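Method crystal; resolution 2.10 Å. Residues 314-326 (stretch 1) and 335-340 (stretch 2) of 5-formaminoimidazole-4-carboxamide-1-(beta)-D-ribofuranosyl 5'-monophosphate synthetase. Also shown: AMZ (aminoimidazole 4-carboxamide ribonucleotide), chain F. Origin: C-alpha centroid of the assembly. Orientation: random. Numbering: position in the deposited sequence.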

# COMPACT_ATOMS: atom_id res chain seq x y z
N ARG A 314 20.02 -24.65 -0.48
CA ARG A 314 19.75 -23.34 -1.05
C ARG A 314 18.26 -23.24 -1.37
O ARG A 314 17.46 -24.00 -0.84
CB ARG A 314 20.63 -23.09 -2.28
CG ARG A 314 20.90 -24.32 -3.10
CD ARG A 314 19.65 -24.78 -3.80
NE ARG A 314 19.85 -26.07 -4.44
CZ ARG A 314 18.95 -26.67 -5.20
NH1 ARG A 314 19.21 -27.85 -5.74
NH2 ARG A 314 17.78 -26.07 -5.44
N VAL A 315 17.88 -22.30 -2.24
CA VAL A 315 16.47 -22.06 -2.49
C VAL A 315 15.84 -23.22 -3.27
O VAL A 315 16.39 -23.66 -4.27
CB VAL A 315 16.24 -20.71 -3.21
CG1 VAL A 315 16.83 -20.72 -4.62
CG2 VAL A 315 14.75 -20.33 -3.21
N ASP A 316 14.71 -23.72 -2.77
CA ASP A 316 13.95 -24.79 -3.43
C ASP A 316 12.91 -24.23 -4.41
O ASP A 316 12.33 -23.16 -4.17
CB ASP A 316 13.27 -25.67 -2.38
CG ASP A 316 12.40 -26.76 -3.00
OD1 ASP A 316 12.89 -27.90 -3.13
OD2 ASP A 316 11.23 -26.48 -3.36
N GLY A 317 12.67 -24.96 -5.49
CA GLY A 317 11.76 -24.51 -6.54
C GLY A 317 10.35 -24.19 -6.09
O GLY A 317 9.64 -23.42 -6.74
N GLY A 318 9.93 -24.79 -4.98
CA GLY A 318 8.57 -24.60 -4.48
C GLY A 318 8.25 -23.21 -3.94
O GLY A 318 7.08 -22.90 -3.69
N THR A 319 9.29 -22.39 -3.74
CA THR A 319 9.11 -21.01 -3.31
C THR A 319 8.36 -20.21 -4.38
O THR A 319 7.84 -19.14 -4.10
CB THR A 319 10.45 -20.30 -3.01
OG1 THR A 319 11.36 -20.50 -4.09
CG2 THR A 319 11.07 -20.83 -1.72
N ASN A 320 8.30 -20.76 -5.59
CA ASN A 320 7.55 -20.13 -6.65
C ASN A 320 6.05 -20.04 -6.34
O ASN A 320 5.36 -19.18 -6.87
CB ASN A 320 7.80 -20.83 -7.99
CG ASN A 320 9.25 -20.70 -8.45
OD1 ASN A 320 9.94 -19.74 -8.11
ND2 ASN A 320 9.71 -21.69 -9.22
N SER A 321 5.56 -20.91 -5.46
CA SER A 321 4.14 -20.89 -5.12
C SER A 321 3.73 -19.61 -4.36
O SER A 321 2.55 -19.24 -4.39
CB SER A 321 3.74 -22.14 -4.31
OG SER A 321 4.47 -22.21 -3.10
N PHE A 322 4.68 -18.96 -3.69
CA PHE A 322 4.41 -17.67 -3.03
C PHE A 322 5.26 -16.50 -3.53
O PHE A 322 5.89 -15.78 -2.74
CB PHE A 322 4.43 -17.79 -1.49
CG PHE A 322 5.73 -18.29 -0.92
CD1 PHE A 322 6.11 -19.62 -1.04
CD2 PHE A 322 6.57 -17.43 -0.22
CE1 PHE A 322 7.30 -20.08 -0.50
CE2 PHE A 322 7.76 -17.88 0.32
CZ PHE A 322 8.12 -19.22 0.18
N MET A 323 5.28 -16.28 -4.85
CA MET A 323 6.02 -15.14 -5.40
C MET A 323 5.34 -13.81 -5.04
O MET A 323 5.98 -12.77 -5.03
CB MET A 323 6.20 -15.28 -6.92
CG MET A 323 7.10 -16.43 -7.34
SD MET A 323 7.68 -16.38 -9.05
CE MET A 323 6.16 -16.64 -9.97
N ASN A 324 4.05 -13.87 -4.74
CA ASN A 324 3.30 -12.69 -4.31
C ASN A 324 3.09 -12.74 -2.81
O ASN A 324 2.13 -12.16 -2.30
CB ASN A 324 1.93 -12.67 -4.99
CG ASN A 324 1.16 -13.95 -4.76
OD1 ASN A 324 1.75 -15.02 -4.59
ND2 ASN A 324 -0.16 -13.85 -4.76
N GLY A 325 3.97 -13.44 -2.13
CA GLY A 325 3.86 -13.65 -0.69
C GLY A 325 2.91 -14.79 -0.37
O GLY A 325 2.15 -15.25 -1.22
N GLY A 326 2.94 -15.24 0.88
CA GLY A 326 2.03 -16.29 1.32
C GLY A 326 1.53 -16.03 2.73
O GLY A 326 1.87 -15.02 3.32
N GLU A 335 3.35 -7.92 4.62
CA GLU A 335 3.80 -7.66 3.25
C GLU A 335 3.71 -8.91 2.36
O GLU A 335 3.79 -10.03 2.85
CB GLU A 335 5.24 -7.13 3.28
CG GLU A 335 5.39 -5.70 3.82
CD GLU A 335 4.81 -4.64 2.88
OE1 GLU A 335 5.59 -3.81 2.38
OE2 GLU A 335 3.59 -4.64 2.63
N PRO A 336 3.56 -8.70 1.04
CA PRO A 336 3.62 -9.80 0.07
C PRO A 336 5.07 -10.28 -0.14
O PRO A 336 5.62 -10.15 -1.24
CB PRO A 336 3.07 -9.16 -1.20
CG PRO A 336 3.44 -7.69 -1.07
CD PRO A 336 3.29 -7.40 0.40
N LEU A 337 5.68 -10.82 0.91
CA LEU A 337 7.10 -11.16 0.91
C LEU A 337 7.38 -12.53 0.30
O LEU A 337 6.89 -13.54 0.81
CB LEU A 337 7.62 -11.14 2.36
CG LEU A 337 9.08 -11.53 2.60
CD1 LEU A 337 10.03 -10.46 2.08
CD2 LEU A 337 9.32 -11.78 4.07
N SER A 338 8.16 -12.57 -0.78
CA SER A 338 8.65 -13.83 -1.36
C SER A 338 10.01 -14.21 -0.78
O SER A 338 10.67 -13.40 -0.14
CB SER A 338 8.78 -13.72 -2.88
OG SER A 338 9.83 -12.82 -3.21
N MET A 339 10.43 -15.45 -1.03
CA MET A 339 11.75 -15.89 -0.63
C MET A 339 12.83 -15.07 -1.33
O MET A 339 13.82 -14.66 -0.72
CB MET A 339 11.95 -17.38 -0.93
CG MET A 339 13.29 -17.91 -0.48
SD MET A 339 13.51 -17.85 1.30
CE MET A 339 12.61 -19.29 1.86
N GLY A 340 12.65 -14.83 -2.63
CA GLY A 340 13.57 -13.97 -3.38
C GLY A 340 13.80 -12.60 -2.75
O GLY A 340 14.94 -12.09 -2.75
O5 AMZ F . 8.95 -26.33 -8.86
C6 AMZ F . 9.72 -27.08 -8.26
N2 AMZ F . 9.45 -27.66 -7.10
C3A AMZ F . 11.08 -27.42 -8.85
C7A AMZ F . 12.00 -28.34 -8.36
N3 AMZ F . 11.88 -29.10 -7.27
N1 AMZ F . 11.59 -26.89 -9.96
C5 AMZ F . 12.79 -27.45 -10.15
N AMZ F . 13.04 -28.33 -9.17
C1 AMZ F . 14.27 -29.15 -9.02
C2 AMZ F . 14.19 -30.48 -9.78
C3 AMZ F . 14.99 -30.22 -11.04
O2 AMZ F . 15.70 -31.40 -11.40
O1 AMZ F . 14.84 -31.47 -8.98
O AMZ F . 15.30 -28.36 -9.64
C AMZ F . 16.01 -29.18 -10.58
C4 AMZ F . 16.45 -28.25 -11.73
O3 AMZ F . 15.31 -27.62 -12.31
P AMZ F . 15.20 -27.49 -13.88
OP1 AMZ F . 16.22 -26.62 -14.51
O4 AMZ F . 15.29 -28.98 -14.48
OP2 AMZ F . 13.70 -26.96 -14.21
O HOH W 1 8.75 -17.03 -2.71
O HOH W 2 9.03 -11.15 -5.06
O HOH W 3 2.30 -12.35 2.06

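The two stretches meet without a single direct hydrogen bond between them. Their contact, which buries 346 Å² with both sides summed, rests on apolar packing, a CA-H...O contact and bridging waters. The backbones come closest at one end, where the CA atoms of G325 and P336 lie 3.9 Å apart, and stand wider at the other, where the CA atoms of T319 and M339 are separated by 6.4 Å. The wider spacing leaves room for side chains and for a water.

M339, in the first turn of a helix that continues later in the chain, covers the most surface. Its CA-to-CB bond points toward stretch 1, and the side chain meets V315, T319 of the 3-10 segment, and the F322 ring. M339 CB lies 3.6 Å from T319 CG2, and M339 CG packs 3.9 Å from V315 CG2, so aliphatic carbon meets aliphatic carbon along the methionine. The threonine methyl faces M339, while T319 OG1 donates to D316 O at 2.8 Å within its own stretch.

The backbone of M339 is tied in through water 1. M339 N donates to this water at 2.9 Å, and the water in turn donates to T319 O at 2.7 Å and, weakly, to F322 O at 3.1 Å. A single solvent molecule thus links the amide at the start of the helix to two carbonyls of stretch 1.

F322 opens the type I turn that ends at G325. Its CA-to-CB bond points sideways, but with chi1 in the p well the end of the ring comes nearer to stretch 2. F322 CZ approaches M339 CB at 4.4 Å, a loose apolar contact, while L337 O sits at the ring edge, near its plane, 4.0 Å from F322 CD2. The turn is closed by a weak hydrogen bond from G325 N to F322 O, 3.1 Å long.

S338, the N-cap residue, covers as much surface as F322. Its CB packs 3.6 Å from F322 O and 3.7 Å from M323 O, against the backbone of the turn. Its hydroxyl caps a backbone N just past the stretch, and S338 OG also lies 2.6 Å from water 2 in a hydrogen bond; that water donates weakly to M323 O at 3.5 Å.

At the close end, G325 CA lies 3.4 Å from L337 O in a CA-H...O contact with an angle of 156° at the hydrogen. The absence of a side chain makes this approach possible: an ideal CB on G325 would fall 2.6 Å from P336 CA and 2.9 Å from L337 N, both clashes, and the positive phi of 83° itself favours glycine. Beside it, P336 CB rests 3.3 Å from N324 O. Water 3 completes the contact, donating to G326 O at 3.0 Å and to E335 O at 2.9 Å.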